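Local coordinates for TlmII (Streptoalloteichus hindustanus, PDB 4HVM), which belongs to the tallysomycin biosynthesis pathway and, having a condensation domain like those of nonribosomal peptide synthetases, may bind phosphopantetheine, at residues L60-P64 against F165-Y170; L65-F70 against Q142-D146; A16-Q20 against P295-R299; F302-G308 against R320-F325. All blocks are in the same frame, centred on the assembly; numbering follows the deposited sequence.

Contact 1 (L60-P64 against F165-Y170); sequences LDAFP and FRPAQY
F63 points the edge of its ring at the face of Y170. F63 CZ lies 3.7 Å from Y170 CG. The ring centroids are 5.4 Å apart and the planes meet at 82°, a T-shaped (edge-to-face) pair. The F63 ring also meets F165 obliquely, with F63 CE2 3.6 Å from F165 CZ, centroids 5.8 Å apart and planes at 60°. The three rings form a small aromatic cluster. Residues 60-62 are the last of helix 49-62; F63 is the first to leave helical phi/psi (-113/89°), and its m rotamer (chi1 -71°) carries the ring across. F165 is t and Y170 is m. The second segment contains a 3-10 turn, 167-169, held by Q169 N to R166 O and Y170 N to P167 O, both 3.1 Å. This turn brings Y170 back to the same side as F165. A62 and P167 are nearest in register, with CA atoms 6.6 Å apart. A62 CB fills the margin, 3.6 Å from F165 CE2 and 4.5 Å from P167 CG. All these cross-contacts are apolar. The Y170 hydroxyl is bonded elsewhere, to Q159. The cluster thus joins the end of helix 49-62 to the loop after helix 147-161, with F165 and Y170 both resting on A156 of that helix and F63 touching V293.

Contact 2 (L65-F70 against Q142-D146); sequences LLRVNF and QMLLD
L144 is the main bump. Its m,t side chain enters a hollow lined by L65, V68 and F70. L144 CD2 lies 3.7 Å from L65 CD1, 4.0 Å from V68 CG1 and 3.6 Å from F70 CZ. L144 CD1 meets V68 O at 3.7 Å. L65 and L144 are in register, CA atoms 6.8 Å apart. On one flank M143, a selenomethionine, lays CE over the F70 ring, 3.7 Å from its centroid: a CH-pi contact, with SE 4.9 Å from it (Met-aromatic). On the other, L66 CD2 meets L145 CD2 at 3.7 Å. Residues 65-67 bend, with a weak V68 N to L65 O bond (3.2 Å), before V68-F70 run extended. Segment 142-146 is irregular and ends at D146, N-cap of helix 147-161. H141-D146 probably match the first six positions of the condensation-domain HHxxxDG motif, Q142 standing at the second histidine. The contact packs the loop after strand 133-141 against the start of strand 68-72, beside M78 of strand 76-80 and V122 of strand 122-128.

Contact 3 (A16-Q20 against P295-R299); sequences ASFLQ and PLTDR
P295 begins the second segment against the first turn of helix 18-27. Its CA is 6.8 Å from the CA of L19, the nearest pair in register. The P295 ring packs by CG against Q20 CG at 3.8 Å and reaches S17 OG only at 4.4 Å. P295 O lies 3.5 Å from L19 CD1. L296 (phi/psi -134/23°) kinks the chain just before the strand. Its side chain starts away from the helix, but its CA is 3.7 Å from L19 CD1, and its N bonds to D146. S17 is the N-cap of the helix, and Q20, at N3, accepts S17 N through OE1 at 2.9 Å, the side-chain-to-backbone half of a capping box; its NE2 bonds to M143 O. The contact bridges the two halves of the condensation-domain fold, which in this family are a V-shaped pair of chloramphenicol-acetyltransferase-like subdomains: helix 18-27 comes from the N-terminal half, strand 297-305 from the C-terminal sheet. With T297 the chain becomes extended. Its CA-to-CB bond points away from the helix, and OG1 bonds to D146 OD2, while its O lies 3.8 Å from L19 CD1. L19 is m,t and buries the most surface here. D298, pointing toward the helix in a t rotamer, receives the other methyl: L19 CD2 to D298 CG is 3.5 Å. D298 OD2 bonds to Y332 OH and Y335 N.

Contact 4 (F302-G308 against R320-F325); sequences FGVDLTG and RTQAGF
R320 and F302 bury the most surface, at opposite ends of an interface where helix 320-325 lies on strand 302-305. The two axes approach to 6.6 Å and run roughly antiparallel, at 149°. R320 extends (chi2 and chi3 t) past the strand end. Its CD is 3.0 Å from D305 O, and NH2 bonds to that same O at 3.3 Å. F302 (chi1 p) turns its ring face to the edge of F325: centroids 5.4 Å apart, planes at 86°, a T-shaped pair. F325 CB adds a CH-pi contact, 4.2 Å from the F302 centroid. In the middle V304 CG1 lies 3.9 Å from T321 OG1, which bonds to L317 O. Close packing rests on G324: its CA makes a CA-H...O contact with G303 O at 3.4 Å, and a CB there would clash. Helix 314-330 folds back along the edge strand 297-305 it follows, a beta-alpha unit. The contact is thus mostly apolar and aromatic, with one hydrogen bond at its exposed end.

How the contacts relate
Contacts 1, 2 and 3 form a continuous run. Contact 1 meets contact 2 through R67, whose NE bonds to L60 O and whose NH2 bonds to D61 O, both at 2.9 Å; their centres are 15 Å apart. Contacts 2 and 3 are closer, with centres 11 Å apart. D146 OD2 bonds to T297 OG1 and M143 O to Q20 NE2, each at 2.8 Å. Segment 142-146, which falls within the probable counterpart of the HHxxxDG motif, is thereby held by both halves of the fold; R284 adds a salt bridge to D146. Contact 4 stands apart, its centre 42 Å from that of contact 1. It connects to contact 3 along strand 297-305, with centres 26 Å apart.

Contact 1 (L60-P64 against F165-Y170)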
loop_
_atom_site.group_PDB
_atom_site.type_symbol
_atom_site.label_atom_id
_atom_site.label_comp_id
_atom_site.label_asym_id
_atom_site.label_seq_id
_atom_site.Cartn_x
_atom_site.Cartn_y
_atom_site.Cartn_z
ATOM N N LEU A 60 3.606 -15.359 -15.438
ATOM C CA LEU A 60 3.102 -16.204 -14.355
ATOM C C LEU A 60 3.995 -17.420 -14.142
ATOM O O LEU A 60 4.062 -17.968 -13.043
ATOM C CB LEU A 60 1.665 -16.658 -14.635
ATOM C CG LEU A 60 0.581 -15.578 -14.529
ATOM C CD1 LEU A 60 -0.801 -16.158 -14.810
ATOM C CD2 LEU A 60 0.623 -14.893 -13.166
ATOM N N ASP A 61 4.679 -17.833 -15.202
ATOM C CA ASP A 61 5.584 -18.970 -15.139
ATOM C C ASP A 61 6.935 -18.558 -14.570
ATOM O O ASP A 61 7.475 -19.221 -13.685
ATOM C CB ASP A 61 5.766 -19.577 -16.533
ATOM C CG ASP A 61 6.855 -20.638 -16.575
ATOM O OD1 ASP A 61 6.539 -21.828 -16.355
ATOM O OD2 ASP A 61 8.025 -20.285 -16.840
ATOM N N ALA A 62 7.470 -17.455 -15.085
ATOM C CA ALA A 62 8.809 -17.002 -14.729
ATOM C C ALA A 62 8.928 -16.597 -13.263
ATOM O O ALA A 62 10.021 -16.607 -12.701
ATOM C CB ALA A 62 9.235 -15.852 -15.629
ATOM N N PHE A 63 7.805 -16.232 -12.653
ATOM C CA PHE A 63 7.789 -15.831 -11.249
ATOM C C PHE A 63 7.014 -16.828 -10.395
ATOM O O PHE A 63 5.813 -16.664 -10.186
ATOM C CB PHE A 63 7.163 -14.445 -11.088
ATOM C CG PHE A 63 8.013 -13.324 -11.609
ATOM C CD1 PHE A 63 9.168 -12.943 -10.945
ATOM C CD2 PHE A 63 7.642 -12.632 -12.749
ATOM C CE1 PHE A 63 9.944 -11.902 -11.419
ATOM C CE2 PHE A 63 8.412 -11.591 -13.227
ATOM C CZ PHE A 63 9.564 -11.225 -12.563
ATOM N N PRO A 64 7.702 -17.855 -9.879
ATOM C CA PRO A 64 7.060 -18.883 -9.045
ATOM C C PRO A 64 6.366 -18.322 -7.807
ATOM O O PRO A 64 5.512 -19.001 -7.232
ATOM C CB PRO A 64 8.226 -19.791 -8.638
ATOM C CG PRO A 64 9.470 -18.975 -8.895
ATOM C CD PRO A 64 9.140 -18.109 -10.063
ATOM N N PHE A 165 11.043 -8.957 -22.068
ATOM C CA PHE A 165 11.068 -9.515 -20.724
ATOM C C PHE A 165 12.260 -10.443 -20.518
ATOM O O PHE A 165 12.359 -11.496 -21.148
ATOM C CB PHE A 165 9.764 -10.251 -20.420
ATOM C CG PHE A 165 9.745 -10.916 -19.073
ATOM C CD1 PHE A 165 9.693 -10.159 -17.914
ATOM C CD2 PHE A 165 9.768 -12.296 -18.963
ATOM C CE1 PHE A 165 9.671 -10.765 -16.670
ATOM C CE2 PHE A 165 9.745 -12.909 -17.720
ATOM C CZ PHE A 165 9.696 -12.143 -16.572
ATOM N N ARG A 166 13.168 -10.031 -19.639
ATOM C CA ARG A 166 14.293 -10.865 -19.239
ATOM C C ARG A 166 14.212 -11.141 -17.744
ATOM O O ARG A 166 14.329 -10.223 -16.936
ATOM C CB ARG A 166 15.619 -10.190 -19.586
ATOM C CG ARG A 166 15.805 -9.953 -21.075
ATOM C CD ARG A 166 17.211 -9.473 -21.404
ATOM N NE ARG A 166 17.551 -8.240 -20.699
ATOM C CZ ARG A 166 18.666 -7.546 -20.902
ATOM N NH1 ARG A 166 19.556 -7.960 -21.795
ATOM N NH2 ARG A 166 18.891 -6.435 -20.212
ATOM N N PRO A 167 13.997 -12.415 -17.373
ATOM C CA PRO A 167 13.808 -12.826 -15.976
ATOM C C PRO A 167 15.031 -12.554 -15.107
ATOM O O PRO A 167 14.893 -12.333 -13.903
ATOM C CB PRO A 167 13.570 -14.337 -16.085
ATOM C CG PRO A 167 13.110 -14.553 -17.484
ATOM C CD PRO A 167 13.858 -13.549 -18.300
ATOM N N ALA A 168 16.213 -12.570 -15.715
ATOM C CA ALA A 168 17.456 -12.338 -14.986
ATOM C C ALA A 168 17.578 -10.887 -14.532
ATOM O O ALA A 168 18.342 -10.575 -13.620
ATOM C CB ALA A 168 18.652 -12.732 -15.834
ATOM N N GLN A 169 16.823 -10.006 -15.178
ATOM C CA GLN A 169 16.814 -8.593 -14.819
ATOM C C GLN A 169 16.208 -8.407 -13.432
ATOM O O GLN A 169 16.517 -7.443 -12.730
ATOM C CB GLN A 169 16.013 -7.792 -15.848
ATOM C CG GLN A 169 16.351 -6.311 -15.910
ATOM C CD GLN A 169 17.562 -6.023 -16.778
ATOM O OE1 GLN A 169 18.242 -6.939 -17.241
ATOM N NE2 GLN A 169 17.834 -4.742 -17.008
ATOM N N TYR A 170 15.340 -9.337 -13.044
ATOM C CA TYR A 170 14.681 -9.284 -11.745
ATOM C C TYR A 170 15.372 -10.214 -10.754
ATOM O O TYR A 170 16.022 -11.184 -11.142
ATOM C CB TYR A 170 13.203 -9.670 -11.871
ATOM C CG TYR A 170 12.410 -8.812 -12.834
ATOM C CD1 TYR A 170 12.374 -9.110 -14.191
ATOM C CD2 TYR A 170 11.692 -7.705 -12.387
ATOM C CE1 TYR A 170 11.654 -8.333 -15.075
ATOM C CE2 TYR A 170 10.967 -6.920 -13.267
ATOM C CZ TYR A 170 10.952 -7.239 -14.609
ATOM O OH TYR A 170 10.233 -6.462 -15.487
#

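Contact 2 (L65-F70 against Q142-D146)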
loop_
_atom_site.group_PDB
_atom_site.type_symbol
_atom_site.label_atom_id
_atom_site.label_comp_id
_atom_site.label_asym_id
_atom_site.label_seq_id
_atom_site.Cartn_x
_atom_site.Cartn_y
_atom_site.Cartn_z
ATOM N N LEU A 65 6.719 -17.102 -7.413
ATOM C CA LEU A 65 6.081 -16.464 -6.268
ATOM C C LEU A 65 4.599 -16.222 -6.533
ATOM O O LEU A 65 3.771 -16.317 -5.629
ATOM C CB LEU A 65 6.771 -15.141 -5.933
ATOM C CG LEU A 65 6.090 -14.297 -4.851
ATOM C CD1 LEU A 65 6.090 -15.028 -3.520
ATOM C CD2 LEU A 65 6.749 -12.940 -4.720
ATOM N N LEU A 66 4.270 -15.909 -7.780
ATOM C CA LEU A 66 2.891 -15.638 -8.153
ATOM C C LEU A 66 2.029 -16.893 -8.033
ATOM O O LEU A 66 0.813 -16.805 -7.865
ATOM C CB LEU A 66 2.827 -15.090 -9.575
ATOM C CG LEU A 66 3.664 -13.844 -9.852
ATOM C CD1 LEU A 66 3.522 -13.419 -11.304
ATOM C CD2 LEU A 66 3.268 -12.710 -8.922
ATOM N N ARG A 67 2.666 -18.055 -8.124
ATOM C CA ARG A 67 1.963 -19.329 -8.050
ATOM C C ARG A 67 2.087 -19.949 -6.662
ATOM O O ARG A 67 2.112 -21.171 -6.522
ATOM C CB ARG A 67 2.514 -20.292 -9.104
ATOM C CG ARG A 67 2.231 -19.867 -10.535
ATOM C CD ARG A 67 2.878 -20.801 -11.547
ATOM N NE ARG A 67 4.299 -20.519 -11.733
ATOM C CZ ARG A 67 5.282 -21.341 -11.379
ATOM N NH1 ARG A 67 5.006 -22.512 -10.821
ATOM N NH2 ARG A 67 6.544 -20.997 -11.592
ATOM N N VAL A 68 2.160 -19.106 -5.638
ATOM C CA VAL A 68 2.393 -19.588 -4.282
ATOM C C VAL A 68 1.135 -19.603 -3.416
ATOM O O VAL A 68 0.378 -18.633 -3.376
ATOM C CB VAL A 68 3.507 -18.766 -3.587
ATOM C CG1 VAL A 68 3.383 -18.840 -2.073
ATOM C CG2 VAL A 68 4.876 -19.248 -4.051
ATOM N N ASN A 69 0.912 -20.727 -2.743
ATOM C CA ASN A 69 -0.127 -20.831 -1.730
ATOM C C ASN A 69 0.513 -20.985 -0.358
ATOM O O ASN A 69 1.696 -21.306 -0.255
ATOM C CB ASN A 69 -1.055 -22.007 -2.024
ATOM C CG ASN A 69 -1.906 -21.781 -3.257
ATOM O OD1 ASN A 69 -1.542 -22.182 -4.364
ATOM N ND2 ASN A 69 -3.049 -21.131 -3.073
ATOM N N PHE A 70 -0.262 -20.753 0.697
ATOM C CA PHE A 70 0.276 -20.793 2.052
ATOM C C PHE A 70 -0.241 -21.981 2.849
ATOM O O PHE A 70 -1.389 -22.398 2.693
ATOM C CB PHE A 70 -0.025 -19.486 2.785
ATOM C CG PHE A 70 0.666 -18.296 2.194
ATOM C CD1 PHE A 70 1.978 -18.006 2.528
ATOM C CD2 PHE A 70 0.011 -17.472 1.295
ATOM C CE1 PHE A 70 2.622 -16.915 1.980
ATOM C CE2 PHE A 70 0.648 -16.379 0.746
ATOM C CZ PHE A 70 1.955 -16.099 1.090
ATOM N N GLN A 142 -1.797 -9.489 -0.599
ATOM C CA GLN A 142 -0.737 -8.571 -0.183
ATOM C C GLN A 142 0.494 -9.280 0.383
ATOM O O GLN A 142 1.546 -8.665 0.548
ATOM C CB GLN A 142 -1.265 -7.559 0.837
ATOM C CG GLN A 142 -1.648 -8.174 2.172
ATOM C CD GLN A 142 -1.758 -7.145 3.278
ATOM O OE1 GLN A 142 -2.793 -6.499 3.441
ATOM N NE2 GLN A 142 -0.685 -6.988 4.047
HETATM N N MSE A 143 0.357 -10.567 0.685
HETATM C CA MSE A 143 1.475 -11.354 1.195
HETATM C C MSE A 143 2.325 -11.915 0.058
HETATM O O MSE A 143 3.301 -12.630 0.291
HETATM C CB MSE A 143 0.973 -12.491 2.086
HETATM C CG MSE A 143 0.478 -12.037 3.445
HETATM SE SE MSE A 143 -0.159 -13.511 4.542
HETATM C CE MSE A 143 1.381 -14.688 4.374
ATOM N N LEU A 144 1.938 -11.592 -1.170
ATOM C CA LEU A 144 2.701 -11.983 -2.346
ATOM C C LEU A 144 3.238 -10.754 -3.061
ATOM O O LEU A 144 4.407 -10.703 -3.427
ATOM C CB LEU A 144 1.838 -12.804 -3.307
ATOM C CG LEU A 144 1.432 -14.208 -2.854
ATOM C CD1 LEU A 144 0.835 -14.985 -4.013
ATOM C CD2 LEU A 144 2.621 -14.949 -2.268
ATOM N N LEU A 145 2.375 -9.762 -3.253
ATOM C CA LEU A 145 2.751 -8.540 -3.951
ATOM C C LEU A 145 2.389 -7.298 -3.142
ATOM O O LEU A 145 1.239 -7.131 -2.738
ATOM C CB LEU A 145 2.057 -8.479 -5.312
ATOM C CG LEU A 145 2.228 -9.691 -6.229
ATOM C CD1 LEU A 145 1.477 -9.484 -7.534
ATOM C CD2 LEU A 145 3.697 -9.961 -6.492
ATOM N N ASP A 146 3.371 -6.433 -2.907
ATOM C CA ASP A 146 3.104 -5.139 -2.293
ATOM C C ASP A 146 2.749 -4.114 -3.372
ATOM O O ASP A 146 2.579 -4.473 -4.538
ATOM C CB ASP A 146 4.288 -4.667 -1.440
ATOM C CG ASP A 146 5.610 -4.677 -2.194
ATOM O OD1 ASP A 146 5.607 -4.766 -3.440
ATOM O OD2 ASP A 146 6.663 -4.584 -1.527
#

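Contact 3 (A16-Q20 against P295-R299)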
loop_
_atom_site.group_PDB
_atom_site.type_symbol
_atom_site.label_atom_id
_atom_site.label_comp_id
_atom_site.label_asym_id
_atom_site.label_seq_id
_atom_site.Cartn_x
_atom_site.Cartn_y
_atom_site.Cartn_z
ATOM N N ALA A 16 8.087 -18.947 5.358
ATOM C CA ALA A 16 7.559 -17.628 5.034
ATOM C C ALA A 16 8.428 -16.534 5.638
ATOM O O ALA A 16 9.030 -16.723 6.695
ATOM C CB ALA A 16 6.130 -17.493 5.519
ATOM N N SER A 17 8.480 -15.386 4.969
ATOM C CA SER A 17 9.281 -14.257 5.437
ATOM C C SER A 17 8.639 -13.562 6.638
ATOM O O SER A 17 7.512 -13.875 7.017
ATOM C CB SER A 17 9.518 -13.253 4.305
ATOM O OG SER A 17 8.312 -12.622 3.911
ATOM N N PHE A 18 9.359 -12.610 7.223
ATOM C CA PHE A 18 8.900 -11.941 8.439
ATOM C C PHE A 18 7.711 -11.001 8.213
ATOM O O PHE A 18 6.898 -10.788 9.115
ATOM C CB PHE A 18 10.060 -11.199 9.106
ATOM C CG PHE A 18 10.433 -9.910 8.431
ATOM C CD1 PHE A 18 11.121 -9.902 7.227
ATOM C CD2 PHE A 18 10.105 -8.701 9.017
ATOM C CE1 PHE A 18 11.465 -8.700 6.618
ATOM C CE2 PHE A 18 10.444 -7.505 8.419
ATOM C CZ PHE A 18 11.124 -7.501 7.218
ATOM N N LEU A 19 7.612 -10.442 7.012
ATOM C CA LEU A 19 6.483 -9.585 6.662
ATOM C C LEU A 19 5.254 -10.424 6.336
ATOM O O LEU A 19 4.122 -9.997 6.560
ATOM C CB LEU A 19 6.832 -8.680 5.480
ATOM C CG LEU A 19 7.827 -7.552 5.780
ATOM C CD1 LEU A 19 8.160 -6.771 4.520
ATOM C CD2 LEU A 19 7.300 -6.627 6.874
ATOM N N GLN A 20 5.488 -11.619 5.800
ATOM C CA GLN A 20 4.410 -12.564 5.533
ATOM C C GLN A 20 3.868 -13.136 6.837
ATOM O O GLN A 20 2.657 -13.234 7.025
ATOM C CB GLN A 20 4.894 -13.693 4.623
ATOM C CG GLN A 20 5.132 -13.265 3.189
ATOM C CD GLN A 20 5.703 -14.378 2.345
ATOM O OE1 GLN A 20 6.546 -15.149 2.803
ATOM N NE2 GLN A 20 5.246 -14.472 1.103
ATOM N N PRO A 295 6.688 -9.227 -1.174
ATOM C CA PRO A 295 6.343 -8.407 -0.009
ATOM C C PRO A 295 7.574 -7.835 0.689
ATOM O O PRO A 295 8.218 -8.529 1.477
ATOM C CB PRO A 295 5.627 -9.397 0.912
ATOM C CG PRO A 295 6.212 -10.722 0.560
ATOM C CD PRO A 295 6.518 -10.668 -0.911
ATOM N N LEU A 296 7.883 -6.573 0.407
ATOM C CA LEU A 296 9.017 -5.899 1.027
ATOM C C LEU A 296 8.639 -4.497 1.510
ATOM O O LEU A 296 9.495 -3.627 1.666
ATOM C CB LEU A 296 10.197 -5.839 0.053
ATOM C CG LEU A 296 10.890 -7.178 -0.218
ATOM C CD1 LEU A 296 12.013 -7.002 -1.218
ATOM C CD2 LEU A 296 11.416 -7.791 1.073
ATOM N N THR A 297 7.347 -4.288 1.743
ATOM C CA THR A 297 6.856 -3.009 2.234
ATOM C C THR A 297 6.305 -3.185 3.642
ATOM O O THR A 297 5.530 -4.104 3.905
ATOM C CB THR A 297 5.756 -2.432 1.325
ATOM O OG1 THR A 297 6.259 -2.291 -0.010
ATOM C CG2 THR A 297 5.299 -1.076 1.840
ATOM N N ASP A 298 6.716 -2.303 4.547
ATOM C CA ASP A 298 6.284 -2.374 5.934
ATOM C C ASP A 298 5.832 -1.006 6.432
ATOM O O ASP A 298 6.167 0.019 5.842
ATOM C CB ASP A 298 7.417 -2.904 6.810
ATOM C CG ASP A 298 6.940 -3.353 8.175
ATOM O OD1 ASP A 298 5.752 -3.725 8.314
ATOM O OD2 ASP A 298 7.764 -3.343 9.110
ATOM N N ARG A 299 5.067 -1.000 7.519
ATOM C CA ARG A 299 4.564 0.240 8.099
ATOM C C ARG A 299 5.410 0.698 9.286
ATOM O O ARG A 299 5.815 -0.110 10.122
ATOM C CB ARG A 299 3.107 0.065 8.531
ATOM C CG ARG A 299 2.125 -0.012 7.377
ATOM C CD ARG A 299 0.726 -0.353 7.869
ATOM N NE ARG A 299 0.618 -1.747 8.289
ATOM C CZ ARG A 299 -0.482 -2.294 8.798
ATOM N NH1 ARG A 299 -1.577 -1.563 8.961
ATOM N NH2 ARG A 299 -0.485 -3.574 9.148
#

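Contact 4 (F302-G308 against R320-F325)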
loop_
_atom_site.group_PDB
_atom_site.type_symbol
_atom_site.label_atom_id
_atom_site.label_comp_id
_atom_site.label_asym_id
_atom_site.label_seq_id
_atom_site.Cartn_x
_atom_site.Cartn_y
_atom_site.Cartn_z
ATOM N N PHE A 302 5.384 6.880 13.588
ATOM C CA PHE A 302 6.191 8.029 13.994
ATOM C C PHE A 302 5.321 9.150 14.543
ATOM O O PHE A 302 4.133 9.229 14.234
ATOM C CB PHE A 302 7.042 8.544 12.828
ATOM C CG PHE A 302 6.240 9.107 11.690
ATOM C CD1 PHE A 302 5.639 8.270 10.766
ATOM C CD2 PHE A 302 6.104 10.476 11.533
ATOM C CE1 PHE A 302 4.906 8.788 9.720
ATOM C CE2 PHE A 302 5.376 10.997 10.488
ATOM C CZ PHE A 302 4.776 10.154 9.580
ATOM N N GLY A 303 5.921 10.017 15.353
ATOM C CA GLY A 303 5.191 11.110 15.965
ATOM C C GLY A 303 5.666 12.484 15.533
ATOM O O GLY A 303 6.866 12.748 15.467
ATOM N N VAL A 304 4.715 13.362 15.236
ATOM C CA VAL A 304 5.016 14.751 14.922
ATOM C C VAL A 304 4.824 15.603 16.176
ATOM O O VAL A 304 3.730 15.656 16.738
ATOM C CB VAL A 304 4.108 15.277 13.796
ATOM C CG1 VAL A 304 4.505 16.687 13.410
ATOM C CG2 VAL A 304 4.179 14.360 12.589
ATOM N N ASP A 305 5.892 16.258 16.618
ATOM C CA ASP A 305 5.827 17.102 17.805
ATOM C C ASP A 305 5.279 18.478 17.456
ATOM O O ASP A 305 5.935 19.261 16.778
ATOM C CB ASP A 305 7.208 17.226 18.446
ATOM C CG ASP A 305 7.167 17.932 19.787
ATOM O OD1 ASP A 305 6.062 18.087 20.354
ATOM O OD2 ASP A 305 8.249 18.328 20.272
ATOM N N LEU A 306 4.075 18.770 17.937
ATOM C CA LEU A 306 3.379 20.002 17.579
ATOM C C LEU A 306 3.406 21.026 18.711
ATOM O O LEU A 306 2.631 21.984 18.702
ATOM C CB LEU A 306 1.923 19.677 17.243
ATOM C CG LEU A 306 1.671 18.495 16.305
ATOM C CD1 LEU A 306 0.262 17.963 16.511
ATOM C CD2 LEU A 306 1.878 18.906 14.856
ATOM N N THR A 307 4.310 20.829 19.667
ATOM C CA THR A 307 4.269 21.544 20.945
ATOM C C THR A 307 4.233 23.076 20.882
ATOM O O THR A 307 3.287 23.695 21.365
ATOM C CB THR A 307 5.416 21.107 21.873
ATOM O OG1 THR A 307 5.284 19.711 22.171
ATOM C CG2 THR A 307 5.373 21.896 23.171
ATOM N N GLY A 308 5.258 23.687 20.301
ATOM C CA GLY A 308 5.378 25.134 20.370
ATOM C C GLY A 308 4.871 25.909 19.168
ATOM O O GLY A 308 5.202 27.083 18.998
ATOM N N ARG A 320 9.444 19.074 11.663
ATOM C CA ARG A 320 9.028 18.261 12.796
ATOM C C ARG A 320 8.520 16.886 12.358
ATOM O O ARG A 320 8.658 15.905 13.087
ATOM C CB ARG A 320 7.977 19.012 13.616
ATOM C CG ARG A 320 8.418 20.424 13.976
ATOM C CD ARG A 320 7.509 21.078 14.988
ATOM N NE ARG A 320 8.044 22.353 15.455
ATOM C CZ ARG A 320 7.728 22.922 16.614
ATOM N NH1 ARG A 320 8.269 24.085 16.946
ATOM N NH2 ARG A 320 6.879 22.331 17.442
ATOM N N THR A 321 7.942 16.818 11.162
ATOM C CA THR A 321 7.477 15.554 10.603
ATOM C C THR A 321 8.659 14.672 10.224
ATOM O O THR A 321 8.671 13.470 10.497
ATOM C CB THR A 321 6.628 15.786 9.344
ATOM O OG1 THR A 321 5.504 16.612 9.672
ATOM C CG2 THR A 321 6.139 14.466 8.771
ATOM N N GLN A 322 9.654 15.283 9.592
ATOM C CA GLN A 322 10.843 14.566 9.144
ATOM C C GLN A 322 11.673 14.067 10.323
ATOM O O GLN A 322 12.290 13.004 10.254
ATOM C CB GLN A 322 11.691 15.463 8.240
ATOM C CG GLN A 322 12.935 14.800 7.662
ATOM C CD GLN A 322 13.664 15.708 6.692
ATOM O OE1 GLN A 322 13.044 16.535 6.023
ATOM N NE2 GLN A 322 14.983 15.573 6.621
ATOM N N ALA A 323 11.683 14.838 11.406
ATOM C CA ALA A 323 12.435 14.471 12.602
ATOM C C ALA A 323 11.825 13.254 13.287
ATOM O O ALA A 323 12.539 12.407 13.824
ATOM C CB ALA A 323 12.507 15.640 13.565
ATOM N N GLY A 324 10.500 13.174 13.273
ATOM C CA GLY A 324 9.807 12.052 13.872
ATOM C C GLY A 324 9.916 10.805 13.021
ATOM O O GLY A 324 10.091 9.701 13.539
ATOM N N PHE A 325 9.815 10.983 11.708
ATOM C CA PHE A 325 9.856 9.865 10.772
ATOM C C PHE A 325 11.226 9.199 10.740
ATOM O O PHE A 325 11.332 7.983 10.882
ATOM C CB PHE A 325 9.468 10.333 9.370
ATOM C CG PHE A 325 9.539 9.254 8.325
ATOM C CD1 PHE A 325 8.555 8.280 8.242
ATOM C CD2 PHE A 325 10.582 9.223 7.415
ATOM C CE1 PHE A 325 8.617 7.292 7.274
ATOM C CE2 PHE A 325 10.649 8.241 6.446
ATOM C CZ PHE A 325 9.667 7.274 6.375
#